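Local structure of dextranase (Pseudarthrobacter oxydans, 6NZS) at residues T180-S185 against V404-E409; E287-E292 against S311-L316; L391-Y394 against T399-N402; G411-W416 against N436-K441. The protein catalyses the endohydrolysis of (1->6)-alpha-D-glucosidic linkages in dextran, as a member of glycoside hydrolase family 49. All coordinates share one frame; numbering follows the deposited sequence.

Contact 1. Residues T180-S185 against V404-E409; sequences TEPRNS and VIWKNE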
loop_
_atom_site.group_PDB
_atom_site.type_symbol
_atom_site.label_atom_id
_atom_site.label_comp_id
_atom_site.label_asym_id
_atom_site.label_seq_id
_atom_site.Cartn_x
_atom_site.Cartn_y
_atom_site.Cartn_z
ATOM N N THR A 180 1.191 -15.930 8.873
ATOM C CA THR A 180 -0.161 -16.476 8.923
ATOM C C THR A 180 -1.167 -15.360 8.668
ATOM O O THR A 180 -1.101 -14.301 9.301
ATOM C CB THR A 180 -0.407 -17.122 10.286
ATOM O OG1 THR A 180 0.473 -18.244 10.430
ATOM C CG2 THR A 180 -1.848 -17.606 10.411
ATOM N N GLU A 181 -2.088 -15.580 7.735
ATOM C CA GLU A 181 -3.023 -14.531 7.343
ATOM C C GLU A 181 -4.229 -15.186 6.677
ATOM O O GLU A 181 -4.187 -16.381 6.332
ATOM C CB GLU A 181 -2.358 -13.533 6.382
ATOM C CG GLU A 181 -2.094 -14.173 5.015
ATOM C CD GLU A 181 -1.265 -13.340 4.051
ATOM O OE1 GLU A 181 -0.943 -12.179 4.357
ATOM O OE2 GLU A 181 -0.929 -13.865 2.970
ATOM N N PRO A 182 -5.325 -14.442 6.488
ATOM C CA PRO A 182 -6.457 -14.999 5.728
ATOM C C PRO A 182 -6.046 -15.315 4.296
ATOM O O PRO A 182 -5.386 -14.515 3.631
ATOM C CB PRO A 182 -7.500 -13.868 5.769
ATOM C CG PRO A 182 -7.150 -13.099 7.021
ATOM C CD PRO A 182 -5.656 -13.132 7.088
ATOM N N ARG A 183 -6.448 -16.498 3.818
ATOM C CA ARG A 183 -6.263 -16.810 2.400
ATOM C C ARG A 183 -7.098 -15.878 1.537
ATOM O O ARG A 183 -6.627 -15.369 0.509
ATOM C CB ARG A 183 -6.680 -18.254 2.126
ATOM C CG ARG A 183 -6.383 -18.702 0.698
ATOM C CD ARG A 183 -6.820 -20.145 0.399
ATOM N NE ARG A 183 -6.362 -21.124 1.394
ATOM C CZ ARG A 183 -5.268 -21.880 1.290
ATOM N NH1 ARG A 183 -4.461 -21.795 0.237
ATOM N NH2 ARG A 183 -4.973 -22.735 2.259
ATOM N N ASN A 184 -8.346 -15.659 1.942
ATOM C CA ASN A 184 -9.255 -14.734 1.284
ATOM C C ASN A 184 -9.420 -13.569 2.251
ATOM O O ASN A 184 -10.134 -13.674 3.254
ATOM C CB ASN A 184 -10.569 -15.442 0.975
ATOM C CG ASN A 184 -10.366 -16.621 0.055
ATOM O OD1 ASN A 184 -10.034 -16.452 -1.115
ATOM N ND2 ASN A 184 -10.533 -17.827 0.585
ATOM N N SER A 185 -8.709 -12.488 1.981
ATOM C CA SER A 185 -8.731 -11.376 2.914
ATOM C C SER A 185 -9.991 -10.535 2.735
ATOM O O SER A 185 -10.666 -10.574 1.699
ATOM C CB SER A 185 -7.462 -10.540 2.784
ATOM O OG SER A 185 -7.312 -9.973 1.497
ATOM N N VAL A 404 -2.126 2.008 7.234
ATOM C CA VAL A 404 -2.283 0.570 7.434
ATOM C C VAL A 404 -1.726 -0.115 6.195
ATOM O O VAL A 404 -2.064 0.270 5.068
ATOM C CB VAL A 404 -3.767 0.219 7.630
ATOM C CG1 VAL A 404 -3.962 -1.293 7.682
ATOM C CG2 VAL A 404 -4.314 0.876 8.905
ATOM N N ILE A 405 -0.854 -1.110 6.390
ATOM C CA ILE A 405 -0.125 -1.721 5.280
ATOM C C ILE A 405 -0.281 -3.235 5.326
ATOM O O ILE A 405 -0.047 -3.858 6.367
ATOM C CB ILE A 405 1.367 -1.338 5.300
ATOM C CG1 ILE A 405 1.521 0.187 5.159
ATOM C CG2 ILE A 405 2.125 -2.098 4.199
ATOM C CD1 ILE A 405 2.959 0.681 5.331
ATOM N N TRP A 406 -0.679 -3.824 4.192
ATOM C CA TRP A 406 -0.657 -5.270 3.977
ATOM C C TRP A 406 0.464 -5.502 2.972
ATOM O O TRP A 406 0.293 -5.298 1.768
ATOM C CB TRP A 406 -1.998 -5.769 3.438
ATOM C CG TRP A 406 -2.163 -7.272 3.538
ATOM C CD1 TRP A 406 -1.271 -8.248 3.151
ATOM C CD2 TRP A 406 -3.295 -7.957 4.077
ATOM N NE1 TRP A 406 -1.796 -9.493 3.424
ATOM C CE2 TRP A 406 -3.034 -9.340 3.991
ATOM C CE3 TRP A 406 -4.516 -7.531 4.621
ATOM C CZ2 TRP A 406 -3.944 -10.302 4.447
ATOM C CZ3 TRP A 406 -5.406 -8.478 5.071
ATOM C CH2 TRP A 406 -5.117 -9.847 4.992
ATOM N N LYS A 407 1.623 -5.895 3.466
ATOM C CA LYS A 407 2.781 -6.074 2.611
ATOM C C LYS A 407 2.745 -7.475 2.011
ATOM O O LYS A 407 2.341 -8.426 2.680
ATOM C CB LYS A 407 4.038 -5.859 3.465
ATOM C CG LYS A 407 5.361 -6.184 2.798
ATOM C CD LYS A 407 5.696 -5.159 1.734
ATOM C CE LYS A 407 6.774 -5.684 0.814
ATOM N NZ LYS A 407 7.228 -4.602 -0.127
ATOM N N ASN A 408 3.134 -7.596 0.734
ATOM C CA ASN A 408 3.244 -8.917 0.124
ATOM C C ASN A 408 4.677 -9.429 0.272
ATOM O O ASN A 408 5.209 -9.419 1.385
ATOM C CB ASN A 408 2.709 -8.917 -1.317
ATOM C CG ASN A 408 1.180 -8.834 -1.371
ATOM O OD1 ASN A 408 0.516 -8.650 -0.350
ATOM N ND2 ASN A 408 0.621 -9.022 -2.563
ATOM N N GLU A 409 5.324 -9.858 -0.815
ATOM C CA GLU A 409 6.582 -10.599 -0.708
ATOM C C GLU A 409 7.820 -9.753 -0.952
ATOM O O GLU A 409 8.850 -9.946 -0.287
ATOM C CB GLU A 409 6.595 -11.726 -1.746
ATOM C CG GLU A 409 5.564 -12.806 -1.490
ATOM C CD GLU A 409 4.349 -12.687 -2.380
ATOM O OE1 GLU A 409 4.257 -11.703 -3.146
ATOM O OE2 GLU A 409 3.479 -13.580 -2.311
HETATM O O HOH W 1 1.272 -10.832 4.042
#
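At the seam between the N-terminal Ig-like domain and the beta-solenoid of this dextranase, the indole of Trp406 on strand 398-407 projects from the solenoid surface and meets Glu181, Pro182 and Ser185 of strand 176-192. The backbones stay well apart, so the indole does the bridging. Its chi1 of -165° sets CG opposite the backbone N and directs the ring system away from the solenoid wall, with the six-membered ring farthest out. Along one border of the indole, NE1 donates to Glu181 OE1 at 3.0 Å. The bond is bent, with 136° at the hydrogen: the oxygen is tilted from the ring plane, and the N-H meets the carboxylate from above its plane. The same OE1 also accepts from a water, 2.6 Å from the water oxygen, and that water donates in turn to Lys407 O at 3.0 Å. A direct and a water-mediated bond therefore tie one carboxylate oxygen to both a side chain and the backbone of the solenoid strand. The other oxygen, OE2, is held by Tyr155 OH within the Ig-like domain and by a salt bridge to Arg437 on the next solenoid turn, which probably favours the ionised carboxylate and limits its rotation. Toward the outer end of the indole, Ser185 CB lies 3.3 Å from Trp406 CH2, a close approach, with its hydroxyl over one ring face. Pro182 adds CD, 3.9 Å from Trp406 CH2, in an oblique apolar contact. Phe383 and Ile434 from adjoining solenoid strands, together with Ser147 of the Ig-like domain, also pack against the tryptophan.

Contact 2. Residues E287-E292 against S311-L316; sequences EQYVYE and SCVKML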
loop_
_atom_site.group_PDB
_atom_site.type_symbol
_atom_site.label_atom_id
_atom_site.label_comp_id
_atom_site.label_asym_id
_atom_site.label_seq_id
_atom_site.Cartn_x
_atom_site.Cartn_y
_atom_site.Cartn_z
ATOM N N GLU A 287 -7.172 -3.813 -13.739
ATOM C CA GLU A 287 -7.333 -5.244 -13.987
ATOM C C GLU A 287 -7.222 -5.620 -15.462
ATOM O O GLU A 287 -6.860 -6.762 -15.776
ATOM C CB GLU A 287 -8.683 -5.700 -13.435
ATOM C CG GLU A 287 -9.886 -5.130 -14.176
ATOM C CD GLU A 287 -11.169 -5.289 -13.386
ATOM O OE1 GLU A 287 -11.328 -4.583 -12.366
ATOM O OE2 GLU A 287 -12.020 -6.112 -13.774
ATOM N N GLN A 288 -7.551 -4.707 -16.378
ATOM C CA GLN A 288 -7.518 -5.040 -17.801
ATOM C C GLN A 288 -6.118 -4.984 -18.392
ATOM O O GLN A 288 -5.913 -5.504 -19.495
ATOM C CB GLN A 288 -8.451 -4.127 -18.604
ATOM C CG GLN A 288 -9.887 -4.165 -18.119
ATOM C CD GLN A 288 -10.831 -3.271 -18.914
ATOM O OE1 GLN A 288 -10.565 -2.090 -19.111
ATOM N NE2 GLN A 288 -11.946 -3.833 -19.355
ATOM N N TYR A 289 -5.156 -4.391 -17.697
ATOM C CA TYR A 289 -3.810 -4.233 -18.229
ATOM C C TYR A 289 -2.954 -5.442 -17.879
ATOM O O TYR A 289 -3.029 -5.972 -16.768
ATOM C CB TYR A 289 -3.151 -2.965 -17.679
ATOM C CG TYR A 289 -3.901 -1.690 -17.999
ATOM C CD1 TYR A 289 -4.059 -1.267 -19.314
ATOM C CD2 TYR A 289 -4.444 -0.910 -16.988
ATOM C CE1 TYR A 289 -4.746 -0.111 -19.616
ATOM C CE2 TYR A 289 -5.123 0.253 -17.276
ATOM C CZ TYR A 289 -5.274 0.647 -18.590
ATOM O OH TYR A 289 -5.967 1.806 -18.867
ATOM N N VAL A 290 -2.138 -5.870 -18.845
ATOM C CA VAL A 290 -1.156 -6.917 -18.601
ATOM C C VAL A 290 -0.052 -6.379 -17.696
ATOM O O VAL A 290 0.210 -5.168 -17.644
ATOM C CB VAL A 290 -0.594 -7.412 -19.949
ATOM C CG1 VAL A 290 0.252 -6.324 -20.618
ATOM C CG2 VAL A 290 0.214 -8.687 -19.779
ATOM N N TYR A 291 0.591 -7.282 -16.956
ATOM C CA TYR A 291 1.795 -6.932 -16.212
ATOM C C TYR A 291 2.773 -6.220 -17.130
ATOM O O TYR A 291 3.041 -6.683 -18.240
ATOM C CB TYR A 291 2.457 -8.212 -15.708
ATOM C CG TYR A 291 3.777 -8.031 -14.986
ATOM C CD1 TYR A 291 3.876 -7.227 -13.856
ATOM C CD2 TYR A 291 4.926 -8.689 -15.423
ATOM C CE1 TYR A 291 5.072 -7.086 -13.183
ATOM C CE2 TYR A 291 6.126 -8.555 -14.759
ATOM C CZ TYR A 291 6.205 -7.754 -13.635
ATOM O OH TYR A 291 7.408 -7.626 -12.972
ATOM N N GLU A 292 3.312 -5.096 -16.656
ATOM C CA GLU A 292 4.290 -4.319 -17.420
ATOM C C GLU A 292 3.745 -3.951 -18.798
ATOM O O GLU A 292 4.459 -3.997 -19.806
ATOM C CB GLU A 292 5.642 -5.035 -17.516
ATOM C CG GLU A 292 6.546 -4.865 -16.297
ATOM C CD GLU A 292 7.887 -5.566 -16.453
ATOM O OE1 GLU A 292 7.924 -6.643 -17.083
ATOM O OE2 GLU A 292 8.904 -5.042 -15.949
ATOM N N SER A 311 7.810 4.139 -19.241
ATOM C CA SER A 311 6.859 3.907 -20.326
ATOM C C SER A 311 5.762 2.899 -20.004
ATOM O O SER A 311 4.785 2.808 -20.759
ATOM C CB SER A 311 7.589 3.458 -21.599
ATOM O OG SER A 311 8.485 2.398 -21.314
ATOM N N CYS A 312 5.884 2.133 -18.933
ATOM C CA CYS A 312 4.803 1.230 -18.582
ATOM C C CYS A 312 3.660 2.002 -17.937
ATOM O O CYS A 312 3.870 3.032 -17.291
ATOM C CB CYS A 312 5.311 0.128 -17.666
ATOM S SG CYS A 312 5.953 -1.249 -18.632
ATOM N N VAL A 313 2.439 1.496 -18.146
ATOM C CA VAL A 313 1.236 2.164 -17.651
ATOM C C VAL A 313 1.315 2.339 -16.143
ATOM O O VAL A 313 1.551 1.382 -15.395
ATOM C CB VAL A 313 -0.014 1.367 -18.052
ATOM C CG1 VAL A 313 -1.271 1.966 -17.400
ATOM C CG2 VAL A 313 -0.167 1.320 -19.559
ATOM N N LYS A 314 1.129 3.575 -15.694
ATOM C CA LYS A 314 0.997 3.907 -14.286
ATOM C C LYS A 314 -0.474 4.178 -14.011
ATOM O O LYS A 314 -1.212 4.618 -14.893
ATOM C CB LYS A 314 1.816 5.158 -13.958
ATOM C CG LYS A 314 3.226 5.146 -14.549
ATOM C CD LYS A 314 4.107 4.100 -13.875
ATOM C CE LYS A 314 5.597 4.362 -14.129
ATOM N NZ LYS A 314 5.915 4.373 -15.592
ATOM N N MET A 315 -0.918 3.882 -12.786
ATOM C CA MET A 315 -2.329 4.124 -12.500
ATOM C C MET A 315 -2.642 5.618 -12.483
ATOM O O MET A 315 -3.692 6.043 -12.983
ATOM C CB MET A 315 -2.744 3.444 -11.194
ATOM C CG MET A 315 -2.687 1.907 -11.250
ATOM S SD MET A 315 -3.739 1.166 -12.517
ATOM C CE MET A 315 -5.365 1.614 -11.900
ATOM N N LEU A 316 -1.729 6.421 -11.931
ATOM C CA LEU A 316 -1.860 7.871 -11.880
ATOM C C LEU A 316 -0.499 8.488 -12.157
ATOM O O LEU A 316 0.494 8.124 -11.519
ATOM C CB LEU A 316 -2.350 8.323 -10.501
ATOM C CG LEU A 316 -3.760 7.888 -10.105
ATOM C CD1 LEU A 316 -3.986 8.198 -8.634
ATOM C CD2 LEU A 316 -4.812 8.548 -10.980
#
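Val313 sets one methyl squarely over the phenol ring of Tyr289: CG1 stands 4.2 Å from the ring centroid, and the line between them is 10° off the ring normal, a CH-pi contact over the centre of the face. With chi1 near -59° the tyrosine presents this face to the valine, while Tyr243 O binds its hydroxyl and helps fix the far end of the ring. Both segments belong to the long irregular excursion that leaves the solenoid after strand 283-285 and returns at strand 316-320, so the contact closes this loop upon itself near its two ends. At the second meeting point a sulfur faces backbone: Cys312 SG lies 3.3 Å from Glu292 O and 4.0 Å from Glu292 CB. That sulfur is bonded to Cys308 in a disulfide, which closes a small ring within the same loop. The glutamate chain runs extended and away from the cysteine, crossing a face of the Tyr291 ring with its CG and ending in a salt bridge from OE1 to Lys71. On the returning limb, Lys314 curls back so that NZ donates to Cys312 O at 3.0 Å, and His309 O takes a further bond from the same ammonium group.

Contact 3. Residues L391-Y394 against T399-N402; sequences LKMY and TIDN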
loop_
_atom_site.group_PDB
_atom_site.type_symbol
_atom_site.label_atom_id
_atom_site.label_comp_id
_atom_site.label_asym_id
_atom_site.label_seq_id
_atom_site.Cartn_x
_atom_site.Cartn_y
_atom_site.Cartn_z
ATOM N N LEU A 391 6.288 2.660 0.943
ATOM C CA LEU A 391 6.424 4.092 1.185
ATOM C C LEU A 391 7.793 4.516 0.664
ATOM O O LEU A 391 8.823 4.200 1.271
ATOM C CB LEU A 391 6.274 4.413 2.669
ATOM C CG LEU A 391 4.913 4.039 3.262
ATOM C CD1 LEU A 391 4.865 4.417 4.733
ATOM C CD2 LEU A 391 3.761 4.698 2.487
ATOM N N LYS A 392 7.795 5.243 -0.452
ATOM C CA LYS A 392 9.024 5.684 -1.104
ATOM C C LYS A 392 9.349 7.069 -0.561
ATOM O O LYS A 392 8.774 8.076 -0.986
ATOM C CB LYS A 392 8.841 5.656 -2.615
ATOM C CG LYS A 392 8.762 4.218 -3.144
ATOM C CD LYS A 392 7.904 4.097 -4.399
ATOM C CE LYS A 392 8.619 4.661 -5.617
ATOM N NZ LYS A 392 7.990 4.238 -6.909
ATOM N N MET A 393 10.273 7.103 0.395
ATOM C CA MET A 393 10.594 8.309 1.155
ATOM C C MET A 393 11.813 8.944 0.494
ATOM O O MET A 393 12.952 8.796 0.938
ATOM C CB MET A 393 10.846 7.954 2.619
ATOM C CG MET A 393 9.726 7.130 3.261
ATOM S SD MET A 393 8.072 7.818 3.037
ATOM C CE MET A 393 8.231 9.407 3.861
ATOM N N TYR A 394 11.554 9.660 -0.599
ATOM C CA TYR A 394 12.614 10.148 -1.465
ATOM C C TYR A 394 12.744 11.663 -1.452
ATOM O O TYR A 394 13.552 12.196 -2.221
ATOM C CB TYR A 394 12.368 9.704 -2.916
ATOM C CG TYR A 394 12.391 8.201 -3.177
ATOM C CD1 TYR A 394 12.831 7.296 -2.209
ATOM C CD2 TYR A 394 11.969 7.701 -4.400
ATOM C CE1 TYR A 394 12.846 5.922 -2.466
ATOM C CE2 TYR A 394 11.983 6.344 -4.667
ATOM C CZ TYR A 394 12.426 5.457 -3.697
ATOM O OH TYR A 394 12.421 4.099 -3.982
ATOM N N THR A 399 5.304 14.451 5.328
ATOM C CA THR A 399 4.676 14.028 6.573
ATOM C C THR A 399 3.606 12.991 6.268
ATOM O O THR A 399 2.749 13.223 5.415
ATOM C CB THR A 399 4.060 15.230 7.299
ATOM O OG1 THR A 399 5.087 16.208 7.525
ATOM C CG2 THR A 399 3.471 14.816 8.637
ATOM N N ILE A 400 3.668 11.845 6.953
ATOM C CA ILE A 400 2.703 10.759 6.788
ATOM C C ILE A 400 2.163 10.379 8.158
ATOM O O ILE A 400 2.936 10.233 9.110
ATOM C CB ILE A 400 3.361 9.522 6.143
ATOM C CG1 ILE A 400 3.929 9.853 4.766
ATOM C CG2 ILE A 400 2.358 8.372 6.044
ATOM C CD1 ILE A 400 4.685 8.698 4.121
ATOM N N ASP A 401 0.845 10.180 8.255
ATOM C CA ASP A 401 0.241 9.673 9.481
ATOM C C ASP A 401 -0.830 8.639 9.164
ATOM O O ASP A 401 -1.583 8.787 8.195
ATOM C CB ASP A 401 -0.390 10.787 10.333
ATOM C CG ASP A 401 -0.931 10.262 11.643
ATOM O OD1 ASP A 401 -0.144 9.694 12.425
ATOM O OD2 ASP A 401 -2.141 10.387 11.893
ATOM N N ASN A 402 -0.916 7.611 10.012
ATOM C CA ASN A 402 -2.051 6.690 10.018
ATOM C C ASN A 402 -2.135 5.863 8.739
ATOM O O ASN A 402 -3.115 5.954 7.984
ATOM C CB ASN A 402 -3.362 7.440 10.300
ATOM C CG ASN A 402 -4.514 6.507 10.579
ATOM O OD1 ASN A 402 -4.312 5.354 10.989
ATOM N ND2 ASN A 402 -5.732 6.992 10.362
#
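Met393 is folded by three torsions of like sign, chi1 -52°, chi2 -51° and chi3 -61°, which bend the chain at chi2 and chi3 and carry SD and CE toward Ile400. Ile400 answers with a straight reach: its chain runs straight out to CD1 at the end of the longer branch. The two side chains meet tip to tip, with Met393 CE 3.6 Å and Met393 SD 3.7 Å from Ile400 CD1, so that the terminal methyl of the isoleucine touches both the sulfur and the methyl of the methionine. Leu391, two residues earlier, approaches the same group more loosely, its CD1 being 4.3 Å from Ile400 CD1. One methyl of Ile400 thus serves both residues, and the junction is wholly apolar and buried. The backbones lie far apart, about 9.5 Å between the CA atoms of Leu391 and Ile400, and the gap is bridged by side chains alone. Further hydrocarbon comes from neighbouring turns: Val428 touches both Met393 and Ile400, Val426 and Ile414 reach Met393, and Leu373 reaches Ile400. Lys392, between the two inward residues, points away from this core and forms a salt bridge with Asp369, while its CB lies over one face of the Tyr394 ring. Strands 391-392 and 398-407 follow each other closely in the chain but belong to different faces of the solenoid, each pairing with parallel neighbours, and the short connection between them turns the corner of a coil. Stacked aliphatic residues filling the interior between such sheets are characteristic of the right-handed parallel beta-helix of pectate-lyase-like proteins, the clan to which the solenoid repeats of this enzyme belong.

Contact 4. Residues G411-W416 against N436-K441; sequences GPVIQW and NRMYWK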
loop_
_atom_site.group_PDB
_atom_site.type_symbol
_atom_site.label_atom_id
_atom_site.label_comp_id
_atom_site.label_asym_id
_atom_site.label_seq_id
_atom_site.Cartn_x
_atom_site.Cartn_y
_atom_site.Cartn_z
ATOM N N GLY A 411 10.420 -6.507 -1.858
ATOM C CA GLY A 411 10.779 -5.178 -1.419
ATOM C C GLY A 411 10.531 -4.980 0.065
ATOM O O GLY A 411 9.928 -5.823 0.739
ATOM N N PRO A 412 11.010 -3.866 0.599
ATOM C CA PRO A 412 10.785 -3.530 2.006
ATOM C C PRO A 412 9.436 -2.836 2.163
ATOM O O PRO A 412 8.673 -2.682 1.210
ATOM C CB PRO A 412 11.903 -2.525 2.266
ATOM C CG PRO A 412 11.961 -1.767 0.973
ATOM C CD PRO A 412 11.775 -2.819 -0.096
ATOM N N VAL A 413 9.151 -2.415 3.393
ATOM C CA VAL A 413 8.006 -1.533 3.621
ATOM C C VAL A 413 8.369 -0.079 3.305
ATOM O O VAL A 413 7.812 0.527 2.385
ATOM C CB VAL A 413 7.433 -1.721 5.041
ATOM C CG1 VAL A 413 6.254 -0.783 5.263
ATOM C CG2 VAL A 413 6.999 -3.177 5.250
ATOM N N ILE A 414 9.339 0.475 4.029
ATOM C CA ILE A 414 9.809 1.849 3.846
ATOM C C ILE A 414 11.142 1.824 3.100
ATOM O O ILE A 414 12.045 1.064 3.459
ATOM C CB ILE A 414 9.973 2.522 5.216
ATOM C CG1 ILE A 414 8.604 2.814 5.830
ATOM C CG2 ILE A 414 10.819 3.790 5.101
ATOM C CD1 ILE A 414 8.605 2.860 7.356
ATOM N N GLN A 415 11.281 2.675 2.073
ATOM C CA GLN A 415 12.475 2.722 1.227
ATOM C C GLN A 415 12.966 4.160 1.100
ATOM O O GLN A 415 12.177 5.052 0.789
ATOM C CB GLN A 415 12.110 2.222 -0.174
ATOM C CG GLN A 415 13.261 2.244 -1.185
ATOM C CD GLN A 415 14.356 1.285 -0.799
ATOM O OE1 GLN A 415 15.431 1.688 -0.361
ATOM N NE2 GLN A 415 14.078 -0.012 -0.935
ATOM N N TRP A 416 14.274 4.379 1.291
ATOM C CA TRP A 416 14.879 5.659 0.926
ATOM C C TRP A 416 16.179 5.504 0.144
ATOM O O TRP A 416 16.846 6.513 -0.132
ATOM C CB TRP A 416 15.047 6.611 2.125
ATOM C CG TRP A 416 16.082 6.229 3.144
ATOM C CD1 TRP A 416 17.430 6.479 3.093
ATOM C CD2 TRP A 416 15.847 5.555 4.389
ATOM N NE1 TRP A 416 18.039 5.998 4.230
ATOM C CE2 TRP A 416 17.093 5.426 5.039
ATOM C CE3 TRP A 416 14.699 5.065 5.024
ATOM C CZ2 TRP A 416 17.225 4.819 6.290
ATOM C CZ3 TRP A 416 14.834 4.449 6.264
ATOM C CH2 TRP A 416 16.089 4.330 6.880
ATOM N N ASN A 436 2.679 -9.334 6.337
ATOM C CA ASN A 436 3.763 -9.253 5.369
ATOM C C ASN A 436 4.182 -10.669 5.021
ATOM O O ASN A 436 4.057 -11.577 5.842
ATOM C CB ASN A 436 4.963 -8.470 5.919
ATOM C CG ASN A 436 5.779 -9.279 6.903
ATOM O OD1 ASN A 436 6.803 -9.872 6.538
ATOM N ND2 ASN A 436 5.325 -9.338 8.151
ATOM N N ARG A 437 4.708 -10.842 3.806
ATOM C CA ARG A 437 5.215 -12.134 3.366
ATOM C C ARG A 437 6.671 -12.017 2.934
ATOM O O ARG A 437 7.112 -12.672 1.988
ATOM C CB ARG A 437 4.350 -12.739 2.258
ATOM C CG ARG A 437 2.990 -13.261 2.745
ATOM C CD ARG A 437 2.324 -14.188 1.720
ATOM N NE ARG A 437 2.144 -13.543 0.422
ATOM C CZ ARG A 437 1.130 -12.750 0.099
ATOM N NH1 ARG A 437 0.167 -12.486 0.977
ATOM N NH2 ARG A 437 1.080 -12.211 -1.116
ATOM N N MET A 438 7.438 -11.180 3.630
ATOM C CA MET A 438 8.851 -11.009 3.300
ATOM C C MET A 438 9.615 -12.245 3.765
ATOM O O MET A 438 9.636 -12.565 4.959
ATOM C CB MET A 438 9.388 -9.726 3.932
ATOM C CG MET A 438 8.696 -8.469 3.376
ATOM S SD MET A 438 9.424 -6.890 3.899
ATOM C CE MET A 438 9.119 -6.958 5.657
ATOM N N TYR A 439 10.217 -12.967 2.820
ATOM C CA TYR A 439 10.536 -14.370 3.066
ATOM C C TYR A 439 11.955 -14.807 2.733
ATOM O O TYR A 439 12.275 -15.969 2.972
ATOM C CB TYR A 439 9.574 -15.290 2.292
ATOM C CG TYR A 439 9.745 -15.286 0.772
ATOM C CD1 TYR A 439 10.618 -16.170 0.136
ATOM C CD2 TYR A 439 9.010 -14.419 -0.027
ATOM C CE1 TYR A 439 10.760 -16.171 -1.245
ATOM C CE2 TYR A 439 9.144 -14.421 -1.408
ATOM C CZ TYR A 439 10.016 -15.301 -2.007
ATOM O OH TYR A 439 10.143 -15.305 -3.376
ATOM N N TRP A 440 12.801 -13.933 2.196
ATOM C CA TRP A 440 14.014 -14.378 1.509
ATOM C C TRP A 440 14.952 -15.162 2.421
ATOM O O TRP A 440 15.274 -14.736 3.536
ATOM C CB TRP A 440 14.766 -13.167 0.968
ATOM C CG TRP A 440 13.965 -12.243 0.116
ATOM C CD1 TRP A 440 13.642 -10.944 0.402
ATOM C CD2 TRP A 440 13.428 -12.513 -1.184
ATOM N NE1 TRP A 440 12.928 -10.400 -0.632
ATOM C CE2 TRP A 440 12.790 -11.336 -1.624
ATOM C CE3 TRP A 440 13.436 -13.634 -2.024
ATOM C CZ2 TRP A 440 12.147 -11.249 -2.853
ATOM C CZ3 TRP A 440 12.793 -13.549 -3.248
ATOM C CH2 TRP A 440 12.158 -12.362 -3.654
ATOM N N LYS A 441 15.423 -16.303 1.911
ATOM C CA LYS A 441 16.443 -17.075 2.607
ATOM C C LYS A 441 17.795 -16.375 2.539
ATOM O O LYS A 441 18.537 -16.339 3.530
ATOM C CB LYS A 441 16.509 -18.459 1.954
ATOM C CG LYS A 441 17.660 -19.371 2.347
ATOM C CD LYS A 441 17.553 -20.651 1.516
ATOM C CE LYS A 441 18.818 -21.491 1.551
ATOM N NZ LYS A 441 18.674 -22.736 0.740
HETATM O O HOH W 2 12.976 -7.847 -2.011
HETATM O O HOH W 3 11.049 -8.357 0.810
#
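Met438 lays its thioether over the backbone of Gly411 and Pro412, with SD 3.4 Å from Gly411 O and 4.1 Å from Pro412 CA. A chi1 of -63° puts CG beside the backbone N, the next bond is extended, and a bend at chi3 turns the methyl off the chain axis, where Met438 CE lies 4.4 Å from Val413 CG2, a loose contact. The sulfur thus rests against peptide while the methyl has a loose aliphatic partner. Gly411 has a positive phi of 80°, a backbone shape that favours glycine. Two waters extend the contact to Trp440. One accepts from both Gly411 N and Trp440 NE1, each 2.9 Å from its oxygen; the other lies 2.8 Å from Gly411 O, to which it probably donates, and is weakly reached by the same NE1. The loop that carries Met438 is shaped locally by an Asx turn: Asn436 OD1 accepts from Met438 N at 3.3 Å with an angle of 158° at the hydrogen, and Asn436 ND2 is bound in turn by Met484 O. Between these residues Arg437 points elsewhere, forming a salt bridge with Glu409. Lys407 of strand 398-407 packs on both Asn436 and Met438, and Ile405 of that strand packs on Val413. Segment 411-416 leads into strand 414-415, which lies between strands 391-392 and 450-452 in a parallel sheet of the solenoid, whereas segment 436-441 leaves the end of strand 423-435 and starts the loop that returns at strand 450-452.

Contacts 2, 3 and 4 follow one another along the chain, and contacts 2 and 3 are nested in the long loop closed by contact 1, which joins the Ig-like domain to the solenoid. Contacts 1 and 3 share strand 398-407, their centres about 20 Å apart, and touch through Ile405 and Leu391. Contacts 3 and 4 occupy successive turns, strands 391-392 and 414-415 being parallel neighbours in one sheet. Contact 4 lies about 13 Å from contact 1 between centres, linked to it by a probable hydrogen bond from Lys407 NZ to Pro412 O. Contact 2 stands apart, at least 22 Å away between centres, on earlier turns. Interior packing, loop closure and domain docking thus occur along one continuous solenoid.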